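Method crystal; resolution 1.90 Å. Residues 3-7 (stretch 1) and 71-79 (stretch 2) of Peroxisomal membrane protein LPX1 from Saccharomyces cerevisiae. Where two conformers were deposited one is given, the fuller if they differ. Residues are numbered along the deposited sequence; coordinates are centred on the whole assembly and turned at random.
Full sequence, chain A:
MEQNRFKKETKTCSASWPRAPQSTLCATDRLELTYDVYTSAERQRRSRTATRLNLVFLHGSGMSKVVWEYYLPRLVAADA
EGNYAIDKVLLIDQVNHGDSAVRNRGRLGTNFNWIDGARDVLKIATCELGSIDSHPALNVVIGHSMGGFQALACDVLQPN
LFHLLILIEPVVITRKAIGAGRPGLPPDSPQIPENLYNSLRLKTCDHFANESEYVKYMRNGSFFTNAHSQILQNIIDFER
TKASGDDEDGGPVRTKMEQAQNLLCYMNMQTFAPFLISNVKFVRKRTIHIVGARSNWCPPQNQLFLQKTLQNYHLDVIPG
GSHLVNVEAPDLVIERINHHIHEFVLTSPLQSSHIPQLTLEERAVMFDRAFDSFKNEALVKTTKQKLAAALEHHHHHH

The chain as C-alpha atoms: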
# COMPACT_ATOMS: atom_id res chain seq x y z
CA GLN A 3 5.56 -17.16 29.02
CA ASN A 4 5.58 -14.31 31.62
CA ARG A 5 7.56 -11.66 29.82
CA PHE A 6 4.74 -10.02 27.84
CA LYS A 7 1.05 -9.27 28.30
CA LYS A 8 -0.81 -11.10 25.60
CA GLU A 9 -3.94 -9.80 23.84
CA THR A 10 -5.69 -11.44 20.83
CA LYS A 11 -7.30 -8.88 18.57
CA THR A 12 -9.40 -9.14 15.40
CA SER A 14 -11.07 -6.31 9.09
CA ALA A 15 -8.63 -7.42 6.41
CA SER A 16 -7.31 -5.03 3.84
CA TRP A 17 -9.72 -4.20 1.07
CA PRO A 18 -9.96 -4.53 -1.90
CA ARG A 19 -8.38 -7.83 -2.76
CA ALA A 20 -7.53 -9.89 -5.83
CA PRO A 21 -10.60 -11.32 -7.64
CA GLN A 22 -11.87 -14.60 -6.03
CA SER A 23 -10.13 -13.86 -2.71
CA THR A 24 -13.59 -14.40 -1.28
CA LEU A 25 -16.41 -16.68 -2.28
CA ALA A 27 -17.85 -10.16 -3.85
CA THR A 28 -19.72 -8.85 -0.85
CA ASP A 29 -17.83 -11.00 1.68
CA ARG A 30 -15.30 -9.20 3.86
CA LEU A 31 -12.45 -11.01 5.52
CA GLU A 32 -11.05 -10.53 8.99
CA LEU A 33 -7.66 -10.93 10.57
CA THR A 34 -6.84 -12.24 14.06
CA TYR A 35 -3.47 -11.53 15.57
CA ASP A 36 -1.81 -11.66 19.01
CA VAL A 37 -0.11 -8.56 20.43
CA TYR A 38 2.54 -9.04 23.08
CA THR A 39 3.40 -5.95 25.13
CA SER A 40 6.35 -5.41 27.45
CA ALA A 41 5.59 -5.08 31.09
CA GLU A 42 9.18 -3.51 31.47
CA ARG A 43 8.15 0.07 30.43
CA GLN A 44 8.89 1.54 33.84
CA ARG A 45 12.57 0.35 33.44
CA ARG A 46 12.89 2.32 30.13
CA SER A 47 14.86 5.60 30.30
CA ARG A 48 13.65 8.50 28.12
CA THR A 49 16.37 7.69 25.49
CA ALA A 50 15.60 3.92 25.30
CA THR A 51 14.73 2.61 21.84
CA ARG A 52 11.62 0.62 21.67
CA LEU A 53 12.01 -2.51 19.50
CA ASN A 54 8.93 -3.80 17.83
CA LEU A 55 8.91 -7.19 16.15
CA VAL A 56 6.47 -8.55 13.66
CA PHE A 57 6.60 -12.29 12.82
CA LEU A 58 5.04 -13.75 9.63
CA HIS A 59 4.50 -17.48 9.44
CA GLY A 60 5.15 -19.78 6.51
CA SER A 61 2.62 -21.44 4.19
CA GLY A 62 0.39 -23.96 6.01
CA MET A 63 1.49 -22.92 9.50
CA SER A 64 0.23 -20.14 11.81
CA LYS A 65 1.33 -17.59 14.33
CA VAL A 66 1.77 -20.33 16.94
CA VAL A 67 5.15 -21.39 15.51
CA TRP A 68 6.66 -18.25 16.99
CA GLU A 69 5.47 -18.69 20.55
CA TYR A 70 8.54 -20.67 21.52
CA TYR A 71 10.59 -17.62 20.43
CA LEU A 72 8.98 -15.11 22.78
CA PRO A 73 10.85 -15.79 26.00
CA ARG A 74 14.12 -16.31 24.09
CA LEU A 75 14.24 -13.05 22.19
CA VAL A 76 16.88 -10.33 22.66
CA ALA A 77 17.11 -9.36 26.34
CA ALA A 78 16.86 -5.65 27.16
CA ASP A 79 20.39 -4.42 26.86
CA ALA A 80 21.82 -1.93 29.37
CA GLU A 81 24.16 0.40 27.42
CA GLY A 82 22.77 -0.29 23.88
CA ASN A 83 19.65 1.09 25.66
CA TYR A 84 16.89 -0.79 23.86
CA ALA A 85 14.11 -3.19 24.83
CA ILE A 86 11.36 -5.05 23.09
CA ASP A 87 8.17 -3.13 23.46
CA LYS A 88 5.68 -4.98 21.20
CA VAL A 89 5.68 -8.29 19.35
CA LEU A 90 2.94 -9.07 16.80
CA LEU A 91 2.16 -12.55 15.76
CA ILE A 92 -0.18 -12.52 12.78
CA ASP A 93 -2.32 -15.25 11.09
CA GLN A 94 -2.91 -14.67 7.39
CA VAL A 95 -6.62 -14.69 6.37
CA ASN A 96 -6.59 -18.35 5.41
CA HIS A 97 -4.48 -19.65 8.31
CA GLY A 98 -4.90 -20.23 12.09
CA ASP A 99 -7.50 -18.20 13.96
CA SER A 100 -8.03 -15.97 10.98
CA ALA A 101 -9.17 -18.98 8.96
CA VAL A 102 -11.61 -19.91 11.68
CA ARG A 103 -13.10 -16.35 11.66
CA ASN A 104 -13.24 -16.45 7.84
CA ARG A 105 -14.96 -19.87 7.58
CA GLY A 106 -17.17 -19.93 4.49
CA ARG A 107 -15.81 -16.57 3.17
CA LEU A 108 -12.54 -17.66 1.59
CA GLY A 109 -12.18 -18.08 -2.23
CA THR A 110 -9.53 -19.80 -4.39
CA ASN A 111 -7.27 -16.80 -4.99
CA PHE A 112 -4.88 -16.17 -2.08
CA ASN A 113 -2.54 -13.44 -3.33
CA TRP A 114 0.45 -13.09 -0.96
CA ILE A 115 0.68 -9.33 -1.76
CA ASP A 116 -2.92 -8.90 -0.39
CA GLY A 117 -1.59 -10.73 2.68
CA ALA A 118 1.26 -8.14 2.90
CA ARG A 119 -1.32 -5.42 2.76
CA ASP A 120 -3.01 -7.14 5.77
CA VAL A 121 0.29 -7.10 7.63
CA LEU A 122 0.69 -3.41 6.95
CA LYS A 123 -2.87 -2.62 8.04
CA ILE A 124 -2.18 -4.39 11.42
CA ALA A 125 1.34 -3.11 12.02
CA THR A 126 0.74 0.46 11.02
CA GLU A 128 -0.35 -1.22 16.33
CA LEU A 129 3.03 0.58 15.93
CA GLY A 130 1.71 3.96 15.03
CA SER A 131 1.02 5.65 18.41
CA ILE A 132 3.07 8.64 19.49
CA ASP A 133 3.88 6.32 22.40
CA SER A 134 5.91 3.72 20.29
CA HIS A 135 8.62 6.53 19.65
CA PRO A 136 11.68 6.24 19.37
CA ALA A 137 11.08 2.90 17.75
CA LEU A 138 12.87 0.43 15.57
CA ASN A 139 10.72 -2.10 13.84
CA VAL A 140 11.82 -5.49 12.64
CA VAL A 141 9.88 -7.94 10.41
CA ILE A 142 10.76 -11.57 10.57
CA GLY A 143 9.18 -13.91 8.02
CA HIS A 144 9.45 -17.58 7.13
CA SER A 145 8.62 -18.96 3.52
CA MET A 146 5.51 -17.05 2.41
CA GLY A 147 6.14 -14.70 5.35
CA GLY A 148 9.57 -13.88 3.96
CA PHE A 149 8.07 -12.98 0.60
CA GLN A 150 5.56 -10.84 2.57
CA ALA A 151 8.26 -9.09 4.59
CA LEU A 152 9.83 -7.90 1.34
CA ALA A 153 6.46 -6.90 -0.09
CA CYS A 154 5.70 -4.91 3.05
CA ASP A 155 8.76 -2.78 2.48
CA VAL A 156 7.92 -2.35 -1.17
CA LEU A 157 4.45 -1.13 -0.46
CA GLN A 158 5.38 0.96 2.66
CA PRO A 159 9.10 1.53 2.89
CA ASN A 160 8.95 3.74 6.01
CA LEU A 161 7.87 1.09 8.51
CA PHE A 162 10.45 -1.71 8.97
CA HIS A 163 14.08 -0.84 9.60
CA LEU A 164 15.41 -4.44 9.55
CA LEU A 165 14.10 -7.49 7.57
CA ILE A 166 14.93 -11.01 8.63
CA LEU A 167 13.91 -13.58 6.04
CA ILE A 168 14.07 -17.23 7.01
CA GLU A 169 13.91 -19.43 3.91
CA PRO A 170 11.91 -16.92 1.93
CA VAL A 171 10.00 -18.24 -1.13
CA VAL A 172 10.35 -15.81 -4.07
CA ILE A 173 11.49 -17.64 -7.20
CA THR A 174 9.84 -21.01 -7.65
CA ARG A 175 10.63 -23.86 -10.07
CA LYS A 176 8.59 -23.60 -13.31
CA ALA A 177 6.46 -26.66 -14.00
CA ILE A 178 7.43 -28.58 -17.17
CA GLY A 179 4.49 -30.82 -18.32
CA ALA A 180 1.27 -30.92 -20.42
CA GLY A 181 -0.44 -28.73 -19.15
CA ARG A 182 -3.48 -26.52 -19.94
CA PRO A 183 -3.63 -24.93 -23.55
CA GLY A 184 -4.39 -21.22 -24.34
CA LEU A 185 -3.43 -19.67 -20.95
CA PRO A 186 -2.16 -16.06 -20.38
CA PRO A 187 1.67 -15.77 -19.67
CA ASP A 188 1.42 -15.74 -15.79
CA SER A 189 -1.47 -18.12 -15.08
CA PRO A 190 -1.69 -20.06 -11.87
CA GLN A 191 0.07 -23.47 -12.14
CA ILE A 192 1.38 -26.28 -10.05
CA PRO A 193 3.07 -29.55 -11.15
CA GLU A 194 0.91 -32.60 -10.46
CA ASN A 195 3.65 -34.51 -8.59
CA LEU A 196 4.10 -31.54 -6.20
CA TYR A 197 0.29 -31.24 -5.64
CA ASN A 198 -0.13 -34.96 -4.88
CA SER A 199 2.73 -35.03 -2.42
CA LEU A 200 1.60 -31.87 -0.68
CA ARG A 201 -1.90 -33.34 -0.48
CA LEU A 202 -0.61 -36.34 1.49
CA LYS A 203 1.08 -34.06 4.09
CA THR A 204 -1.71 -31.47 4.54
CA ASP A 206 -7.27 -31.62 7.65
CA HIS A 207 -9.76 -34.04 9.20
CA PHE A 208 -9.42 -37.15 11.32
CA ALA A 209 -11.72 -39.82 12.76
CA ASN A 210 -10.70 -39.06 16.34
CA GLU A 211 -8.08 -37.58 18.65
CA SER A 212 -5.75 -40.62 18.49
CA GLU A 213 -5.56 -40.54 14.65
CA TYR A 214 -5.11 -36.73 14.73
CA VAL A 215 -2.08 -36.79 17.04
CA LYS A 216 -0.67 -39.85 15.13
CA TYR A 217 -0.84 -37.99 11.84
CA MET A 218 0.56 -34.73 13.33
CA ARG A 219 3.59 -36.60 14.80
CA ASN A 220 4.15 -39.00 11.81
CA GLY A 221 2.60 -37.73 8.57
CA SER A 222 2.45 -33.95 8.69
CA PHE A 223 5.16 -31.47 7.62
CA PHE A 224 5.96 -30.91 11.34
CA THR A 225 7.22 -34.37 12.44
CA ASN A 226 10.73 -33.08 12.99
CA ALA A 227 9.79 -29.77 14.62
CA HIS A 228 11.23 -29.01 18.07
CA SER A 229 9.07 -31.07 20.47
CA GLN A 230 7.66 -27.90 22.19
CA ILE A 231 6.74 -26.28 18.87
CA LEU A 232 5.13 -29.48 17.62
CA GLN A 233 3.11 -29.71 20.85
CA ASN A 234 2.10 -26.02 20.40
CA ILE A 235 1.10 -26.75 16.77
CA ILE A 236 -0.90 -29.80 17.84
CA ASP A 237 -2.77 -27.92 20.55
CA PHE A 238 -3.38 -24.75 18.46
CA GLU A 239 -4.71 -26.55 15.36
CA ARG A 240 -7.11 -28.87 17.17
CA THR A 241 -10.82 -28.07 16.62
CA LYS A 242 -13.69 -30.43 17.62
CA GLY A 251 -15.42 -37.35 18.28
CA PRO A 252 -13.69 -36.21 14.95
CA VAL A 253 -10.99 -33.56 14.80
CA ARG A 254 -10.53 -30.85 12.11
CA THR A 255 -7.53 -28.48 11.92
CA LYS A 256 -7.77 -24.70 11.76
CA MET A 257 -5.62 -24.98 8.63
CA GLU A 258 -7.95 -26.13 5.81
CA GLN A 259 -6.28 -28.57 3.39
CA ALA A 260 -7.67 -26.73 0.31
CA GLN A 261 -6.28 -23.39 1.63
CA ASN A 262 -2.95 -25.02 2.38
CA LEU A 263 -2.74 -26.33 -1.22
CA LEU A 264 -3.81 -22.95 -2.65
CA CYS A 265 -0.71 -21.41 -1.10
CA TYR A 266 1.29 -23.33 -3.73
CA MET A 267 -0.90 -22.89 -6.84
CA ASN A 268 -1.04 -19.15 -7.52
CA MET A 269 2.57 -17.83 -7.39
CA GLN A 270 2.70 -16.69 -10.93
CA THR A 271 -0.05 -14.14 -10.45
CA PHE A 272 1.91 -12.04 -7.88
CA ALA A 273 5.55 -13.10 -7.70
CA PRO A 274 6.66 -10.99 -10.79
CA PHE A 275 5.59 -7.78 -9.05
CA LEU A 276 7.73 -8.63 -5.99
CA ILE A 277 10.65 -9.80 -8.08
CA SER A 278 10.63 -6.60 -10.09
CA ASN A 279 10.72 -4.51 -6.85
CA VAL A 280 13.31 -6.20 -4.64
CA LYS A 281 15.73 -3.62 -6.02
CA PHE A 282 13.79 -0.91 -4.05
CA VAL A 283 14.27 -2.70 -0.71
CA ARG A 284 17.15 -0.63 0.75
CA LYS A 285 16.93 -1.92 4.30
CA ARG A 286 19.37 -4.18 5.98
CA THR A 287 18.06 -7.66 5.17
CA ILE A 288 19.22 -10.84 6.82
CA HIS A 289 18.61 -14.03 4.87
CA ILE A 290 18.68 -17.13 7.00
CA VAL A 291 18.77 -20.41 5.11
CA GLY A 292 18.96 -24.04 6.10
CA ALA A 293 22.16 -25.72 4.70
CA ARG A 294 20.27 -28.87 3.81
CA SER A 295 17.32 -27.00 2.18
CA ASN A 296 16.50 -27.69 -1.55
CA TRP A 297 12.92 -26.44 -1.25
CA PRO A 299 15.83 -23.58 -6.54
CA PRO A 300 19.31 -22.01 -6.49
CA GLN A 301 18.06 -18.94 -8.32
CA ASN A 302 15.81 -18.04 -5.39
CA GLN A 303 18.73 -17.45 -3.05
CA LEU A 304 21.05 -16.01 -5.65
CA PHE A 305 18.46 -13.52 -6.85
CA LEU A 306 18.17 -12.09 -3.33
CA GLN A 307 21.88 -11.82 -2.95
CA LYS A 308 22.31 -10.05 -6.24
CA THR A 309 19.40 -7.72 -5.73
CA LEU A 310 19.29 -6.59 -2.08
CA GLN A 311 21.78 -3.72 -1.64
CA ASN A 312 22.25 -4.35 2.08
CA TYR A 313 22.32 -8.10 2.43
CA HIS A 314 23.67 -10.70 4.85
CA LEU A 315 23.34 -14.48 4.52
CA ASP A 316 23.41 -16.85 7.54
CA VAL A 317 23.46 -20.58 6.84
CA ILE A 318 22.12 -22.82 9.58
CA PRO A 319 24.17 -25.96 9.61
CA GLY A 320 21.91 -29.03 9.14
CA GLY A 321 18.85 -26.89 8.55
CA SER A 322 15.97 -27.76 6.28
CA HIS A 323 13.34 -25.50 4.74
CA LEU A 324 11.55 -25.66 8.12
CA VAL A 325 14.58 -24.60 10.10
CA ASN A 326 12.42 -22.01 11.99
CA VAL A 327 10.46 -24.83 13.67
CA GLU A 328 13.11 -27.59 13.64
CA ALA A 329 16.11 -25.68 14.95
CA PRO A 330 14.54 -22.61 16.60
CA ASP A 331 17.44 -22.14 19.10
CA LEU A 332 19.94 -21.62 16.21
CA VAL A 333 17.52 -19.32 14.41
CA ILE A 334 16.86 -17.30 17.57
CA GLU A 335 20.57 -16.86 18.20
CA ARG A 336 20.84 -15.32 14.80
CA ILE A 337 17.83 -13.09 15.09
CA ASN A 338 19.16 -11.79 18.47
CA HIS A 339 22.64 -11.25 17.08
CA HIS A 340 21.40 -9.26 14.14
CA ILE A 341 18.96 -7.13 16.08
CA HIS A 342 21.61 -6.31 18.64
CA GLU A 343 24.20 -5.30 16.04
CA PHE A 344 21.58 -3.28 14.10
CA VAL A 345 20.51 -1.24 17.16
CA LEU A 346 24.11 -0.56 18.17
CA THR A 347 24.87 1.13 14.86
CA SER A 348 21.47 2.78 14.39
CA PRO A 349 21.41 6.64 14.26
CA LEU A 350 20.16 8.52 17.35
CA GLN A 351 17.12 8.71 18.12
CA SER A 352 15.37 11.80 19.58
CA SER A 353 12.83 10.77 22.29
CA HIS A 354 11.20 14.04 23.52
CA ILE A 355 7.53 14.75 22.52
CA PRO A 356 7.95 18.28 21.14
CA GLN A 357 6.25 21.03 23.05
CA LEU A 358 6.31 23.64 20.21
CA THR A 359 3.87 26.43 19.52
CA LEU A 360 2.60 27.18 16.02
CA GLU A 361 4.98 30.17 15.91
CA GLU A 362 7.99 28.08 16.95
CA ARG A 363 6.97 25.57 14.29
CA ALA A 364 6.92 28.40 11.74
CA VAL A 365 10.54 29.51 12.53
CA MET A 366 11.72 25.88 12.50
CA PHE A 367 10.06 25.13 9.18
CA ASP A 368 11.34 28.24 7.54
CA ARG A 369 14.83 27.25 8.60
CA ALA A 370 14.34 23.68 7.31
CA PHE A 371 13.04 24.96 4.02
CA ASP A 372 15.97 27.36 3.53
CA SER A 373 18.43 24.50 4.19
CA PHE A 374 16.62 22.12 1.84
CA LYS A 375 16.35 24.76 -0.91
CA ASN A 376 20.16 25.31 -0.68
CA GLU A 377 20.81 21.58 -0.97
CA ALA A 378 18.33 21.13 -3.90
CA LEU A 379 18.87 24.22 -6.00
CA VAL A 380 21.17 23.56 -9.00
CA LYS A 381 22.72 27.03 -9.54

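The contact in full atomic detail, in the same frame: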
# COMPACT_ATOMS: atom_id res chain seq x y z
N GLN A 3 4.82 -18.51 29.37
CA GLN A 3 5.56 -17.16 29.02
C GLN A 3 5.00 -15.97 29.86
O GLN A 3 3.81 -15.70 29.88
CB GLN A 3 5.72 -16.85 27.53
CG GLN A 3 4.83 -15.87 26.70
CD GLN A 3 4.66 -14.42 27.17
OE1 GLN A 3 5.62 -13.74 27.53
NE2 GLN A 3 3.39 -13.94 27.14
N ASN A 4 5.90 -15.34 30.62
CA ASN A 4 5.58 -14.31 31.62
C ASN A 4 6.25 -12.99 31.33
O ASN A 4 6.27 -12.10 32.13
CB ASN A 4 6.08 -14.83 32.92
CG ASN A 4 5.33 -16.04 33.37
OD1 ASN A 4 4.09 -16.08 33.28
ND2 ASN A 4 6.05 -17.02 33.94
N ARG A 5 6.85 -12.88 30.17
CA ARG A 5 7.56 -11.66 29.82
C ARG A 5 6.64 -10.57 29.31
O ARG A 5 6.89 -9.41 29.55
CB ARG A 5 8.57 -12.04 28.78
CG ARG A 5 9.43 -10.93 28.29
CD ARG A 5 10.53 -11.60 27.40
NE ARG A 5 11.56 -10.63 27.06
CZ ARG A 5 12.47 -10.77 26.11
NH1 ARG A 5 12.46 -11.89 25.37
NH2 ARG A 5 13.37 -9.81 25.93
N PHE A 6 5.61 -10.95 28.57
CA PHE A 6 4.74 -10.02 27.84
C PHE A 6 3.27 -10.28 28.16
O PHE A 6 2.85 -11.42 28.24
CB PHE A 6 4.86 -10.22 26.32
CG PHE A 6 6.23 -10.01 25.77
CD1 PHE A 6 6.77 -8.74 25.68
CD2 PHE A 6 6.96 -11.09 25.26
CE1 PHE A 6 8.04 -8.53 25.15
CE2 PHE A 6 8.20 -10.90 24.74
CZ PHE A 6 8.74 -9.62 24.66
N LYS A 7 2.51 -9.20 28.28
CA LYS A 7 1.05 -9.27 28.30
C LYS A 7 0.60 -9.68 26.91
O LYS A 7 1.05 -9.10 25.89
CB LYS A 7 0.49 -7.87 28.63
CG LYS A 7 -1.00 -7.74 28.45
CD LYS A 7 -1.44 -6.21 28.52
CE LYS A 7 -2.87 -5.93 29.03
NZ LYS A 7 -3.86 -6.60 28.16
N TYR A 71 9.58 -18.67 20.54
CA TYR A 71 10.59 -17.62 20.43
C TYR A 71 10.47 -16.53 21.49
O TYR A 71 11.48 -15.90 21.90
CB TYR A 71 10.48 -16.92 19.08
CG TYR A 71 11.00 -17.74 17.89
CD1 TYR A 71 10.52 -19.03 17.61
CD2 TYR A 71 11.92 -17.17 16.98
CE1 TYR A 71 11.00 -19.80 16.48
CE2 TYR A 71 12.35 -17.88 15.87
CZ TYR A 71 11.92 -19.19 15.63
OH TYR A 71 12.38 -19.89 14.51
N LEU A 72 9.23 -16.29 21.93
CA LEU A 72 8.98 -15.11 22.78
C LEU A 72 9.84 -14.97 24.02
O LEU A 72 10.37 -13.92 24.23
CB LEU A 72 7.48 -15.03 23.18
CG LEU A 72 6.56 -14.89 22.00
CD1 LEU A 72 5.04 -15.10 22.48
CD2 LEU A 72 6.79 -13.51 21.26
N PRO A 73 10.01 -16.02 24.84
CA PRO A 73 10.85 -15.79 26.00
C PRO A 73 12.35 -15.78 25.67
O PRO A 73 13.13 -15.44 26.52
CB PRO A 73 10.48 -16.93 26.96
CG PRO A 73 9.66 -17.87 26.16
CD PRO A 73 9.37 -17.34 24.86
N ARG A 74 12.72 -16.10 24.42
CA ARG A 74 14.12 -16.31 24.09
C ARG A 74 14.71 -15.15 23.27
O ARG A 74 15.93 -15.05 23.09
CB ARG A 74 14.21 -17.60 23.30
CG ARG A 74 14.08 -18.78 24.17
CD ARG A 74 13.79 -20.01 23.34
NE ARG A 74 13.74 -21.14 24.24
CZ ARG A 74 12.65 -21.57 24.89
NH1 ARG A 74 11.45 -20.99 24.73
NH2 ARG A 74 12.76 -22.59 25.68
N LEU A 75 13.85 -14.23 22.88
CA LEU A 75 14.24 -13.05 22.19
C LEU A 75 15.08 -12.05 22.98
O LEU A 75 15.00 -11.97 24.15
CB LEU A 75 13.03 -12.38 21.57
CG LEU A 75 12.42 -13.14 20.36
CD1 LEU A 75 11.01 -12.52 20.14
CD2 LEU A 75 13.27 -13.06 19.10
N VAL A 76 15.87 -11.29 22.22
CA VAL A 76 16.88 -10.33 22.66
C VAL A 76 16.47 -9.68 24.00
O VAL A 76 15.48 -8.95 24.11
CB VAL A 76 17.15 -9.31 21.44
CG1 VAL A 76 16.22 -8.06 21.44
CG2 VAL A 76 18.69 -9.03 21.14
N ALA A 77 17.26 -9.97 25.00
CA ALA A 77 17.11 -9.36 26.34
C ALA A 77 17.31 -7.85 26.20
O ALA A 77 18.05 -7.40 25.29
CB ALA A 77 18.18 -9.93 27.31
N ALA A 78 16.67 -7.08 27.08
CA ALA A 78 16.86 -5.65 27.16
C ALA A 78 18.31 -5.45 27.45
O ALA A 78 18.88 -6.10 28.36
CB ALA A 78 16.00 -5.06 28.26
N ASP A 79 18.96 -4.59 26.68
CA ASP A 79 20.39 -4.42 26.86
C ASP A 79 20.66 -3.04 27.46
O ASP A 79 20.16 -2.00 26.94
CB ASP A 79 21.16 -4.74 25.56
CG ASP A 79 21.46 -6.26 25.40
OD1 ASP A 79 22.40 -6.75 26.08
OD2 ASP A 79 20.75 -6.96 24.60

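What holds these two distant pieces of chain together? Chiefly one side chain, that of Arg5, which reaches from the N-terminal stretch into the backbone of residues 72-76. No backbone-to-backbone hydrogen bond joins the stretches; their CA atoms come nearest at Gln3 and Pro73, 6.2 Å apart, and the contact buries 319 Å² in total.

Why is Arg5 so extended? Its CA-to-CB bond points toward the second stretch, and chi1, chi2 and chi3 are all t, so the chain spends its full length in carrying the guanidinium to a cluster of carbonyl oxygens. Arg5 NH1 donates to Leu75 O at 2.8 Å and to Leu72 O at 3.1 Å, while Arg5 NH2 donates to Val76 O at 2.9 Å and makes a weak bond, 3.2 Å from Arg5 NH2 to Leu75 O. These three oxygens lie near the guanidinium plane, at its edge, where the N-H bonds point. Leu75 O thus receives both terminal nitrogens.

How does the second stretch present those carbonyls? Residues 71-73 have helical phi/psi, and Arg74 N bonds to Tyr71 O at 2.8 Å. The chain then opens out, with psi of 154° at Leu75 and 115° at Val76. Arg74 points its CA-to-CB bond away from the first stretch.

What do Gln3 and Phe6 contribute? Gln3 folds back on its own stretch, with chi2 p and chi1 off-rotamer at 101°. Its amide is matched to the backbone of Phe6: Phe6 N donates to Gln3 OE1 at 3.0 Å, and Gln3 NE2 to Phe6 O at 2.8 Å. The aliphatic part still touches the other stretch, Gln3 CG lying 4.3 Å from Leu72 CD1. Phe6, with chi1 m, sets its ring edge toward Leu72 O, 3.8 Å from Phe6 CE2; the same CE2 lies 4.5 Å from Leu72 CB, a loose apolar side-chain contact beside the arginine's bonds.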